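Local coordinates for invasion protein INVA (Salmonella enterica, PDB 2X49) that takes part in the invasion of intestinal epithelial cells as a component of the type III secretion export apparatus, represented here by its C-terminal domain, at residues Tyr39-Pro44 against Arg183-Arg188; Val73-Met78 against Asp127-Cys132; Lys251-Arg254 against Ser259-Leu262; Leu165-Arg170 against Ala200-Ala205. All coordinates share one frame; numbering follows the deposited sequence.

In the fold
Interactions 1 and 2 are the buried contacts, while interaction 4 is partly buried and interaction 3 lies at the surface. Interactions 1 and 2 both pack a loop against a helix with apolar side chains and without a direct hydrogen bond; helix 125-139, which carries half of interaction 2, also touches residues of interaction 1. Interaction 4 shares the helical region with interaction 1, since helix 174-185 runs between its two helices in sequence; there, a valine packs on a leucine and an alanine, and a water bridges the two helices. Only interaction 3 relies on direct backbone hydrogen bonds across its segments, as expected for paired strands.

Interaction 1 (Tyr39-Pro44 against Arg183-Arg188); sequences YGVRLP and RLLSER
Leu185 meets both Tyr39 and Val41, and its two methyl branches divide the apolar part of the contact between them. CD2 lies 4.0 Å from Tyr39 CB, while CD1 approaches Val41 CG1 tip to tip. The first torsion of Leu185 (chi1 -69°) sets CG anti to its carbonyl carbon and carries the forked end across to the loop. A leucine suits this place because one branched end serves two neighbours. The compact Val41 also touches Phe35, Phe145 and Val191, so the pair belongs to a wider hydrophobic layer.

Backbone carbonyls supply a second set of contacts. Leu185 CD2 comes within 3.6 Å of Tyr39 O, a van der Waals touch, and Arg188 O lies at the edge of the Tyr39 ring, in its plane, 3.9 Å from CE1.

The polar side chains run alongside each other. Tyr39 and Arg188 point the same way, with ring and guanidinium planes 76° apart, and Tyr39 OH is 4.0 Å from Arg188 CG. No hydrogen bond crosses directly; Lys229 NZ bonds both Tyr39 OH and Arg188 O and so ties the two segments together. Arg188 NH1 forms a salt bridge with Glu314 and a hydrogen bond with Asp312 O, which probably offsets the cost of burying its charge.

Both segments mark the ends of helices. Gly40 is the first residue to leave the helix before it; lacking a side chain, it adopts positive phi (84°) without strain. Arg188 N bonds Leu185 O at 2.9 Å, and Arg188, also at positive phi, is the C-prime residue of a Schellman motif that closes helix 174-185.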
loop_
_atom_site.group_PDB
_atom_site.type_symbol
_atom_site.label_atom_id
_atom_site.label_comp_id
_atom_site.label_asym_id
_atom_site.label_seq_id
_atom_site.Cartn_x
_atom_site.Cartn_y
_atom_site.Cartn_z
ATOM N N TYR A 39 2.056 10.080 -3.134
ATOM C CA TYR A 39 2.352 9.096 -4.198
ATOM C C TYR A 39 2.839 9.675 -5.524
ATOM O O TYR A 39 3.383 8.926 -6.374
ATOM C CB TYR A 39 1.131 8.183 -4.445
ATOM C CG TYR A 39 0.827 7.320 -3.264
ATOM C CD1 TYR A 39 1.602 6.207 -2.961
ATOM C CD2 TYR A 39 -0.186 7.669 -2.384
ATOM C CE1 TYR A 39 1.373 5.460 -1.844
ATOM C CE2 TYR A 39 -0.439 6.900 -1.238
ATOM C CZ TYR A 39 0.326 5.799 -0.996
ATOM O OH TYR A 39 0.075 5.084 0.131
ATOM N N GLY A 40 2.646 10.956 -5.722
ATOM C CA GLY A 40 3.153 11.653 -6.894
ATOM C C GLY A 40 2.314 11.577 -8.133
ATOM O O GLY A 40 2.747 11.974 -9.215
ATOM N N VAL A 41 1.114 11.081 -7.958
ATOM C CA VAL A 41 0.145 11.024 -9.076
ATOM C C VAL A 41 -1.216 11.536 -8.653
ATOM O O VAL A 41 -1.576 11.611 -7.479
ATOM C CB VAL A 41 0.060 9.632 -9.724
ATOM C CG1 VAL A 41 1.482 9.172 -10.229
ATOM C CG2 VAL A 41 -0.500 8.651 -8.730
ATOM N N ARG A 42 -1.980 11.888 -9.658
ATOM C CA ARG A 42 -3.268 12.548 -9.452
ATOM C C ARG A 42 -4.395 11.550 -9.512
ATOM O O ARG A 42 -4.414 10.657 -10.360
ATOM C CB ARG A 42 -3.508 13.578 -10.517
ATOM C CG ARG A 42 -2.430 14.580 -10.738
ATOM C CD ARG A 42 -2.649 15.720 -9.824
ATOM N NE ARG A 42 -1.799 16.873 -10.146
ATOM C CZ ARG A 42 -1.758 17.950 -9.371
ATOM N NH1 ARG A 42 -2.541 17.991 -8.331
ATOM N NH2 ARG A 42 -0.965 18.962 -9.638
ATOM N N LEU A 43 -5.300 11.671 -8.547
ATOM C CA LEU A 43 -6.559 10.901 -8.645
ATOM C C LEU A 43 -7.588 11.551 -9.535
ATOM O O LEU A 43 -7.530 12.737 -9.786
ATOM C CB LEU A 43 -7.171 10.699 -7.237
ATOM C CG LEU A 43 -6.358 9.952 -6.171
ATOM C CD1 LEU A 43 -6.991 10.074 -4.753
ATOM C CD2 LEU A 43 -6.287 8.518 -6.554
ATOM N N PRO A 44 -8.574 10.763 -10.001
ATOM C CA PRO A 44 -9.738 11.363 -10.626
ATOM C C PRO A 44 -10.529 12.172 -9.626
ATOM O O PRO A 44 -10.251 12.159 -8.432
ATOM C CB PRO A 44 -10.606 10.148 -10.987
ATOM C CG PRO A 44 -9.656 8.990 -10.989
ATOM C CD PRO A 44 -8.702 9.298 -9.918
ATOM N N ARG A 183 3.795 -0.512 -11.470
ATOM C CA ARG A 183 4.193 -1.630 -10.619
ATOM C C ARG A 183 4.726 -1.167 -9.283
ATOM O O ARG A 183 4.522 -1.807 -8.260
ATOM C CB ARG A 183 5.084 -2.622 -11.365
ATOM C CG ARG A 183 4.314 -3.411 -12.440
ATOM C CD ARG A 183 5.225 -4.233 -13.379
ATOM N NE ARG A 183 4.432 -4.935 -14.422
ATOM C CZ ARG A 183 3.716 -6.022 -14.185
ATOM N NH1 ARG A 183 3.738 -6.574 -12.995
ATOM N NH2 ARG A 183 2.993 -6.586 -15.143
ATOM N N LEU A 184 5.348 0.001 -9.266
ATOM C CA LEU A 184 5.825 0.627 -7.997
ATOM C C LEU A 184 4.603 1.069 -7.165
ATOM O O LEU A 184 4.418 0.643 -6.035
ATOM C CB LEU A 184 6.765 1.797 -8.251
ATOM C CG LEU A 184 8.090 1.406 -8.872
ATOM C CD1 LEU A 184 8.816 2.701 -9.259
ATOM C CD2 LEU A 184 8.869 0.511 -7.891
ATOM N N LEU A 185 3.711 1.807 -7.806
ATOM C CA LEU A 185 2.551 2.391 -7.117
ATOM C C LEU A 185 1.649 1.323 -6.599
ATOM O O LEU A 185 1.071 1.473 -5.535
ATOM C CB LEU A 185 1.787 3.338 -8.051
ATOM C CG LEU A 185 2.479 4.639 -8.425
ATOM C CD1 LEU A 185 1.950 5.276 -9.731
ATOM C CD2 LEU A 185 2.337 5.627 -7.283
ATOM N N SER A 186 1.543 0.203 -7.336
ATOM C CA SER A 186 0.560 -0.845 -6.989
ATOM C C SER A 186 0.989 -1.537 -5.713
ATOM O O SER A 186 0.185 -2.255 -5.099
ATOM C CB SER A 186 0.342 -1.900 -8.115
ATOM O OG SER A 186 1.503 -2.681 -8.276
ATOM N N GLU A 187 2.246 -1.333 -5.365
ATOM C CA GLU A 187 2.850 -1.903 -4.128
ATOM C C GLU A 187 3.126 -0.805 -3.074
ATOM O O GLU A 187 3.910 -0.957 -2.112
ATOM C CB GLU A 187 4.113 -2.730 -4.436
ATOM C CG GLU A 187 3.786 -4.073 -5.146
ATOM C CD GLU A 187 4.960 -5.071 -5.087
ATOM O OE1 GLU A 187 5.601 -5.340 -6.147
ATOM O OE2 GLU A 187 5.309 -5.569 -3.992
ATOM N N ARG A 188 2.463 0.308 -3.279
ATOM C CA ARG A 188 2.435 1.438 -2.326
ATOM C C ARG A 188 3.755 2.212 -2.232
ATOM O O ARG A 188 4.132 2.817 -1.220
ATOM C CB ARG A 188 1.944 0.925 -0.949
ATOM C CG ARG A 188 0.510 1.244 -0.786
ATOM C CD ARG A 188 -0.312 0.189 -0.038
ATOM N NE ARG A 188 0.083 0.229 1.312
ATOM C CZ ARG A 188 -0.126 -0.712 2.215
ATOM N NH1 ARG A 188 -0.672 -1.870 1.903
ATOM N NH2 ARG A 188 0.286 -0.479 3.444
#

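Interaction 2 (Val73-Met78 against Asp127-Cys132); sequences VYFDLM and DELYHC
Val73 and Leu129 cross at about a right angle where a loop joining two strands packs against helix 125-139. The loop follows strand 66-72 and leads through a type I beta turn, Tyr74 to Leu77, into strand 78-80, so the contact sets the connection between two different sheets against this helix.

In this crossing one branch of the valine lies against the leucine: Val73 CG2 is 3.6 Å from Leu129 CD1 and 3.9 Å from Leu129 CB. It is the other methyl, CG1, that stands anti to the backbone N (chi1 175°), leaving CG2 beside that N and turned to the helix. Leu129 has its own CG anti to the backbone N (chi1 174°), which extends its fork toward the loop. Beta-branched valine gives a methyl to each of two neighbours: CG1 sits 3.7 Å above one face of the Phe75 ring, offset toward the rim, while CG2 meets the helix.

Leucine is equally apt on the helix, for its two methyls are shared between Val73 and Phe75, and it also packs on Leu27 of helix 27-39. Next to it, Glu128 belongs to a charged cluster, paired with Arg79, Arg123 and Lys288, so the apolar patch borders a polar one. The turn itself is closed by a 2.9 Å bond from Leu77 N to Tyr74 O, which probably helps to place the ring of Phe75. That ring presents its edge to the helix, with CE1 4.3 Å from Leu129 CD2, near the ring plane.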
loop_
_atom_site.group_PDB
_atom_site.type_symbol
_atom_site.label_atom_id
_atom_site.label_comp_id
_atom_site.label_asym_id
_atom_site.label_seq_id
_atom_site.Cartn_x
_atom_site.Cartn_y
_atom_site.Cartn_z
ATOM N N VAL A 73 -15.398 3.210 9.665
ATOM C CA VAL A 73 -14.689 4.299 10.281
ATOM C C VAL A 73 -15.563 4.827 11.414
ATOM O O VAL A 73 -16.642 5.306 11.141
ATOM C CB VAL A 73 -14.429 5.459 9.269
ATOM C CG1 VAL A 73 -13.777 6.691 9.960
ATOM C CG2 VAL A 73 -13.578 5.003 8.097
ATOM N N TYR A 74 -15.091 4.725 12.645
ATOM C CA TYR A 74 -15.828 5.280 13.821
ATOM C C TYR A 74 -15.439 6.723 13.985
ATOM O O TYR A 74 -14.538 7.093 14.725
ATOM C CB TYR A 74 -15.650 4.406 15.102
ATOM C CG TYR A 74 -16.406 3.102 14.993
ATOM C CD1 TYR A 74 -17.753 3.011 15.350
ATOM C CD2 TYR A 74 -15.803 1.936 14.515
ATOM C CE1 TYR A 74 -18.455 1.901 15.191
ATOM C CE2 TYR A 74 -16.502 0.798 14.369
ATOM C CZ TYR A 74 -17.826 0.756 14.724
ATOM O OH TYR A 74 -18.576 -0.387 14.568
ATOM N N PHE A 75 -16.208 7.563 13.318
ATOM C CA PHE A 75 -15.936 9.002 13.180
ATOM C C PHE A 75 -15.776 9.730 14.511
ATOM O O PHE A 75 -15.020 10.709 14.617
ATOM C CB PHE A 75 -17.009 9.727 12.355
ATOM C CG PHE A 75 -17.007 9.344 10.900
ATOM C CD1 PHE A 75 -16.027 9.818 10.071
ATOM C CD2 PHE A 75 -17.943 8.445 10.391
ATOM C CE1 PHE A 75 -15.998 9.449 8.728
ATOM C CE2 PHE A 75 -17.908 8.055 9.034
ATOM C CZ PHE A 75 -16.946 8.573 8.224
ATOM N N ASP A 76 -16.470 9.236 15.511
ATOM C CA ASP A 76 -16.495 9.891 16.839
ATOM C C ASP A 76 -15.487 9.271 17.835
ATOM O O ASP A 76 -15.409 9.688 18.988
ATOM C CB ASP A 76 -17.930 9.874 17.415
ATOM C CG ASP A 76 -18.974 10.478 16.443
ATOM O OD1 ASP A 76 -18.634 11.426 15.726
ATOM O OD2 ASP A 76 -20.107 9.947 16.381
ATOM N N LEU A 77 -14.723 8.275 17.364
ATOM C CA LEU A 77 -13.741 7.517 18.217
ATOM C C LEU A 77 -12.316 7.694 17.652
ATOM O O LEU A 77 -12.101 8.383 16.672
ATOM C CB LEU A 77 -14.104 6.019 18.336
ATOM C CG LEU A 77 -15.529 5.610 18.804
ATOM C CD1 LEU A 77 -15.777 4.111 18.840
ATOM C CD2 LEU A 77 -15.736 6.254 20.207
ATOM N N MET A 78 -11.376 7.049 18.339
ATOM C CA MET A 78 -9.949 7.049 18.024
ATOM C C MET A 78 -9.483 5.627 17.784
ATOM O O MET A 78 -9.770 4.724 18.544
ATOM C CB MET A 78 -9.135 7.644 19.186
ATOM C CG MET A 78 -9.435 9.055 19.475
ATOM S SD MET A 78 -8.930 10.178 18.178
ATOM C CE MET A 78 -7.133 10.137 18.422
ATOM N N ASP A 127 -8.078 10.560 9.567
ATOM C CA ASP A 127 -6.727 10.129 9.181
ATOM C C ASP A 127 -6.699 8.657 8.834
ATOM O O ASP A 127 -6.005 8.219 7.915
ATOM C CB ASP A 127 -5.697 10.430 10.269
ATOM C CG ASP A 127 -5.331 11.914 10.325
ATOM O OD1 ASP A 127 -5.589 12.669 9.346
ATOM O OD2 ASP A 127 -4.776 12.349 11.356
ATOM N N GLU A 128 -7.462 7.891 9.588
ATOM C CA GLU A 128 -7.585 6.455 9.323
ATOM C C GLU A 128 -8.328 6.241 7.983
ATOM O O GLU A 128 -7.946 5.422 7.173
ATOM C CB GLU A 128 -8.286 5.715 10.478
ATOM C CG GLU A 128 -8.574 4.248 10.163
ATOM C CD GLU A 128 -7.338 3.348 10.171
ATOM O OE1 GLU A 128 -6.191 3.834 10.348
ATOM O OE2 GLU A 128 -7.531 2.127 9.991
ATOM N N LEU A 129 -9.339 7.038 7.740
ATOM C CA LEU A 129 -10.168 6.877 6.536
ATOM C C LEU A 129 -9.317 7.178 5.303
ATOM O O LEU A 129 -9.312 6.447 4.340
ATOM C CB LEU A 129 -11.358 7.826 6.548
ATOM C CG LEU A 129 -12.218 7.824 5.254
ATOM C CD1 LEU A 129 -12.694 6.444 4.881
ATOM C CD2 LEU A 129 -13.373 8.772 5.428
ATOM N N TYR A 130 -8.527 8.224 5.427
ATOM C CA TYR A 130 -7.583 8.565 4.339
ATOM C C TYR A 130 -6.607 7.414 4.091
ATOM O O TYR A 130 -6.368 6.998 2.930
ATOM C CB TYR A 130 -6.768 9.821 4.646
ATOM C CG TYR A 130 -5.639 9.953 3.630
ATOM C CD1 TYR A 130 -5.911 10.328 2.351
ATOM C CD2 TYR A 130 -4.333 9.719 3.966
ATOM C CE1 TYR A 130 -4.919 10.407 1.397
ATOM C CE2 TYR A 130 -3.320 9.804 3.022
ATOM C CZ TYR A 130 -3.624 10.164 1.738
ATOM O OH TYR A 130 -2.622 10.267 0.752
ATOM N N HIS A 131 -6.047 6.856 5.150
ATOM C CA HIS A 131 -5.106 5.716 4.984
ATOM C C HIS A 131 -5.755 4.533 4.288
ATOM O O HIS A 131 -5.207 3.955 3.334
ATOM C CB HIS A 131 -4.499 5.284 6.318
ATOM C CG HIS A 131 -3.381 4.289 6.199
ATOM N ND1 HIS A 131 -3.164 3.124 6.841
ATOM C CD2 HIS A 131 -2.310 4.465 5.350
ATOM C CE1 HIS A 131 -1.971 2.616 6.380
ATOM N NE2 HIS A 131 -1.466 3.454 5.493
ATOM N N CYS A 132 -6.940 4.173 4.735
ATOM C CA CYS A 132 -7.708 3.059 4.145
ATOM C C CYS A 132 -7.883 3.294 2.644
ATOM O O CYS A 132 -7.652 2.399 1.800
ATOM C CB CYS A 132 -9.099 2.956 4.752
ATOM S SG CYS A 132 -9.062 2.157 6.353
#

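Interaction 3 (Lys251-Arg254 against Ser259-Leu262); sequences KGIR and STFL
One face of the Phe261 ring carries Arg254 CB, a CH-pi contact across a two-stranded antiparallel beta hairpin. The carbon lies 4.3 Å from the ring centroid and only 16° off its normal. Phe261 takes the cramped first torsion (chi1 65°), with CG between the backbone N and the carbonyl carbon, and this folds its ring toward the partner strand. Arginine fits this exposed spot: its CB rests over the ring, offset toward the rim, while the charged end leads away.

Arg254 and Phe261 form the hydrogen-bonded pair. Arg254 N gives a bond of 2.8 Å to Phe261 O, almost straight at the hydrogen (169°) and nearly in line with the carbonyl; Phe261 N returns one of 3.0 Å to Arg254 O, in the carbonyl plane.

The neighbouring pair, Ile253 and Leu262, is non-hydrogen-bonded and puts its side chains on the other face of the hairpin, where both touch Phe301 of helix 299-306. Branched apolar residues suit a face that packs on this helix. Ile253 CG2 also meets Thr260 CG2 at 3.5 Å, the side chains passing at a slant. Beyond the pair, Gly252 has no side chain to obstruct Leu262, whose CD1 closes to 3.6 Å from Gly252 C.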
loop_
_atom_site.group_PDB
_atom_site.type_symbol
_atom_site.label_atom_id
_atom_site.label_comp_id
_atom_site.label_asym_id
_atom_site.label_seq_id
_atom_site.Cartn_x
_atom_site.Cartn_y
_atom_site.Cartn_z
ATOM N N LYS A 251 12.734 -22.989 -3.660
ATOM C CA LYS A 251 12.855 -24.257 -4.456
ATOM C C LYS A 251 11.962 -24.234 -5.681
ATOM O O LYS A 251 12.144 -24.998 -6.637
ATOM C CB LYS A 251 12.538 -25.565 -3.689
ATOM C CG LYS A 251 12.909 -26.904 -4.511
ATOM C CD LYS A 251 11.867 -27.376 -5.657
ATOM C CE LYS A 251 12.170 -28.718 -6.432
ATOM N NZ LYS A 251 12.677 -28.699 -7.946
ATOM N N GLY A 252 10.943 -23.416 -5.586
ATOM C CA GLY A 252 9.884 -23.341 -6.611
ATOM C C GLY A 252 10.246 -22.391 -7.734
ATOM O O GLY A 252 9.570 -22.268 -8.775
ATOM N N ILE A 253 11.337 -21.684 -7.517
ATOM C CA ILE A 253 11.744 -20.680 -8.503
ATOM C C ILE A 253 12.498 -21.286 -9.667
ATOM O O ILE A 253 13.513 -21.946 -9.512
ATOM C CB ILE A 253 12.630 -19.567 -7.922
ATOM C CG1 ILE A 253 11.883 -18.779 -6.869
ATOM C CG2 ILE A 253 13.091 -18.644 -9.045
ATOM C CD1 ILE A 253 12.780 -17.690 -6.226
ATOM N N ARG A 254 11.960 -20.989 -10.835
ATOM C CA ARG A 254 12.514 -21.369 -12.131
ATOM C C ARG A 254 13.008 -20.177 -12.927
ATOM O O ARG A 254 12.275 -19.242 -13.212
ATOM C CB ARG A 254 11.435 -22.096 -12.936
ATOM C CG ARG A 254 11.181 -23.514 -12.486
ATOM C CD ARG A 254 10.704 -24.410 -13.628
ATOM N NE ARG A 254 11.787 -24.759 -14.530
ATOM C CZ ARG A 254 12.276 -25.985 -14.746
ATOM N NH1 ARG A 254 11.757 -27.060 -14.178
ATOM N NH2 ARG A 254 13.292 -26.115 -15.568
ATOM N N SER A 259 11.579 -14.535 -18.371
ATOM C CA SER A 259 11.191 -14.265 -16.981
ATOM C C SER A 259 11.575 -15.370 -16.050
ATOM O O SER A 259 11.787 -16.533 -16.398
ATOM C CB SER A 259 9.688 -14.021 -16.815
ATOM O OG SER A 259 9.375 -12.648 -16.995
ATOM N N THR A 260 11.638 -14.934 -14.819
ATOM C CA THR A 260 11.795 -15.812 -13.694
ATOM C C THR A 260 10.418 -15.961 -13.089
ATOM O O THR A 260 9.708 -14.972 -12.842
ATOM C CB THR A 260 12.779 -15.208 -12.681
ATOM O OG1 THR A 260 14.033 -14.982 -13.323
ATOM C CG2 THR A 260 12.975 -16.131 -11.513
ATOM N N PHE A 261 10.034 -17.206 -12.859
ATOM C CA PHE A 261 8.729 -17.488 -12.279
ATOM C C PHE A 261 8.763 -18.557 -11.227
ATOM O O PHE A 261 9.685 -19.366 -11.133
ATOM C CB PHE A 261 7.688 -17.800 -13.368
ATOM C CG PHE A 261 7.956 -19.049 -14.155
ATOM C CD1 PHE A 261 7.448 -20.274 -13.751
ATOM C CD2 PHE A 261 8.665 -18.992 -15.337
ATOM C CE1 PHE A 261 7.680 -21.433 -14.499
ATOM C CE2 PHE A 261 8.901 -20.148 -16.096
ATOM C CZ PHE A 261 8.389 -21.366 -15.677
ATOM N N LEU A 262 7.713 -18.497 -10.423
ATOM C CA LEU A 262 7.456 -19.422 -9.324
ATOM C C LEU A 262 6.570 -20.533 -9.812
ATOM O O LEU A 262 5.483 -20.301 -10.320
ATOM C CB LEU A 262 6.771 -18.745 -8.152
ATOM C CG LEU A 262 6.556 -19.605 -6.914
ATOM C CD1 LEU A 262 7.883 -20.040 -6.284
ATOM C CD2 LEU A 262 5.732 -18.816 -5.881
#

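Interaction 4 (Leu165-Arg170 against Ala200-Ala205); sequences LKEVLR and ALALWA
Leu201 turns its CB toward Val168, where it meets CG1 at 4.1 Å, the two side chains lying oblique to each other. While CB makes this touch, the side chain also packs on Leu214 of helix 211-221, so one leucine serves two neighbours.

Ala202 is the closest point of the backbones. Ala202 CA lies 4.8 Å from Val168 CA, a spacing that suits a one-carbon side chain, and Val168 CG2 rests 3.9 Å from Ala202 CB. With CG1 anti to its backbone N (chi1 173°) and CG2 beside that N, Val168 straddles consecutive residues with its two methyls, while also touching Ile177. The helices carrying them, 162-169 and 194-204, belong to a cluster of packed helices; their local axes approach to 8.7 Å and cross at 41°. Beside this apolar touch, one water donates to both Ala202 O (2.7 Å) and Glu167 OE2 (2.6 Å), bridging the helices. Glu167 reaches this water with its far end while its CG passes alongside Ala202 CB; its other oxygen, OE1, forms a long salt bridge with Arg170 NH1.

Farther along, the Trp204 ring stacks on His217 of helix 211-221. Ala205, whose N bonds Leu201 O at 2.8 Å, packs on the loop residues His171 and Ala172.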
loop_
_atom_site.group_PDB
_atom_site.type_symbol
_atom_site.label_atom_id
_atom_site.label_comp_id
_atom_site.label_asym_id
_atom_site.label_seq_id
_atom_site.Cartn_x
_atom_site.Cartn_y
_atom_site.Cartn_z
ATOM N N LEU A 165 16.609 12.500 -19.358
ATOM C CA LEU A 165 15.435 11.942 -20.040
ATOM C C LEU A 165 15.907 11.335 -21.374
ATOM O O LEU A 165 15.513 10.245 -21.750
ATOM C CB LEU A 165 14.354 13.006 -20.296
ATOM C CG LEU A 165 13.010 12.461 -20.811
ATOM C CD1 LEU A 165 12.460 11.469 -19.831
ATOM C CD2 LEU A 165 12.007 13.548 -21.067
ATOM N N LYS A 166 16.785 12.058 -22.032
ATOM C CA LYS A 166 17.335 11.618 -23.331
ATOM C C LYS A 166 17.896 10.212 -23.190
ATOM O O LYS A 166 17.649 9.319 -24.008
ATOM C CB LYS A 166 18.443 12.546 -23.839
ATOM C CG LYS A 166 17.897 13.765 -24.517
ATOM C CD LYS A 166 18.981 14.629 -25.121
ATOM C CE LYS A 166 19.783 13.831 -26.125
ATOM N NZ LYS A 166 18.889 13.189 -27.123
ATOM N N GLU A 167 18.666 10.025 -22.128
ATOM C CA GLU A 167 19.396 8.752 -21.938
ATOM C C GLU A 167 18.460 7.613 -21.623
ATOM O O GLU A 167 18.586 6.477 -22.090
ATOM C CB GLU A 167 20.455 8.878 -20.839
ATOM C CG GLU A 167 21.325 7.620 -20.640
ATOM C CD GLU A 167 22.099 7.116 -21.887
ATOM O OE1 GLU A 167 22.303 7.871 -22.866
ATOM O OE2 GLU A 167 22.529 5.929 -21.854
ATOM N N VAL A 168 17.501 7.903 -20.768
ATOM C CA VAL A 168 16.532 6.894 -20.353
ATOM C C VAL A 168 15.755 6.377 -21.543
ATOM O O VAL A 168 15.569 5.160 -21.694
ATOM C CB VAL A 168 15.596 7.406 -19.260
ATOM C CG1 VAL A 168 14.494 6.369 -18.995
ATOM C CG2 VAL A 168 16.418 7.607 -17.989
ATOM N N LEU A 169 15.384 7.298 -22.412
ATOM C CA LEU A 169 14.457 6.978 -23.500
ATOM C C LEU A 169 15.168 6.181 -24.595
ATOM O O LEU A 169 14.532 5.645 -25.530
ATOM C CB LEU A 169 13.808 8.225 -24.074
ATOM C CG LEU A 169 12.634 8.738 -23.258
ATOM C CD1 LEU A 169 12.080 10.016 -23.891
ATOM C CD2 LEU A 169 11.565 7.644 -23.049
ATOM N N ARG A 170 16.489 6.198 -24.525
ATOM C CA ARG A 170 17.300 5.438 -25.474
ATOM C C ARG A 170 17.245 3.960 -25.166
ATOM O O ARG A 170 17.595 3.127 -25.996
ATOM C CB ARG A 170 18.749 5.883 -25.449
ATOM C CG ARG A 170 19.013 7.035 -26.335
ATOM C CD ARG A 170 20.509 7.354 -26.369
ATOM N NE ARG A 170 21.274 6.530 -27.273
ATOM C CZ ARG A 170 22.273 5.720 -26.951
ATOM N NH1 ARG A 170 22.666 5.558 -25.702
ATOM N NH2 ARG A 170 22.894 5.074 -27.932
ATOM N N ALA A 200 17.798 5.638 -11.895
ATOM C CA ALA A 200 17.881 4.172 -11.731
ATOM C C ALA A 200 17.520 3.435 -13.004
ATOM O O ALA A 200 18.141 2.433 -13.362
ATOM C CB ALA A 200 17.006 3.677 -10.525
ATOM N N LEU A 201 16.635 4.020 -13.774
ATOM C CA LEU A 201 16.291 3.435 -15.083
ATOM C C LEU A 201 17.463 3.587 -16.035
ATOM O O LEU A 201 17.744 2.675 -16.832
ATOM C CB LEU A 201 15.048 4.047 -15.677
ATOM C CG LEU A 201 13.749 3.567 -15.057
ATOM C CD1 LEU A 201 12.583 4.519 -15.401
ATOM C CD2 LEU A 201 13.472 2.201 -15.551
ATOM N N ALA A 202 18.174 4.715 -15.951
ATOM C CA ALA A 202 19.298 4.977 -16.882
ATOM C C ALA A 202 20.388 3.962 -16.631
ATOM O O ALA A 202 21.144 3.583 -17.563
ATOM C CB ALA A 202 19.860 6.392 -16.738
ATOM N N LEU A 203 20.456 3.513 -15.390
ATOM C CA LEU A 203 21.470 2.522 -14.939
ATOM C C LEU A 203 21.083 1.101 -15.332
ATOM O O LEU A 203 21.925 0.308 -15.840
ATOM C CB LEU A 203 21.730 2.632 -13.428
ATOM C CG LEU A 203 22.798 1.734 -12.805
ATOM C CD1 LEU A 203 24.170 2.061 -13.417
ATOM C CD2 LEU A 203 22.836 1.843 -11.270
ATOM N N TRP A 204 19.819 0.772 -15.142
ATOM C CA TRP A 204 19.359 -0.615 -15.218
ATOM C C TRP A 204 18.688 -1.009 -16.509
ATOM O O TRP A 204 18.811 -2.142 -16.980
ATOM C CB TRP A 204 18.448 -0.932 -14.019
ATOM C CG TRP A 204 19.231 -1.100 -12.743
ATOM C CD1 TRP A 204 19.274 -0.204 -11.699
ATOM C CD2 TRP A 204 20.037 -2.202 -12.348
ATOM N NE1 TRP A 204 20.057 -0.679 -10.702
ATOM C CE2 TRP A 204 20.533 -1.909 -11.059
ATOM C CE3 TRP A 204 20.373 -3.416 -12.939
ATOM C CZ2 TRP A 204 21.360 -2.772 -10.372
ATOM C CZ3 TRP A 204 21.196 -4.277 -12.230
ATOM C CH2 TRP A 204 21.681 -3.942 -10.977
ATOM N N ALA A 205 17.989 -0.064 -17.097
ATOM C CA ALA A 205 17.215 -0.365 -18.319
ATOM C C ALA A 205 18.093 -0.849 -19.486
ATOM O O ALA A 205 17.624 -1.643 -20.283
ATOM C CB ALA A 205 16.326 0.840 -18.750
HETATM O O HOH W 1 22.644 4.738 -19.498
#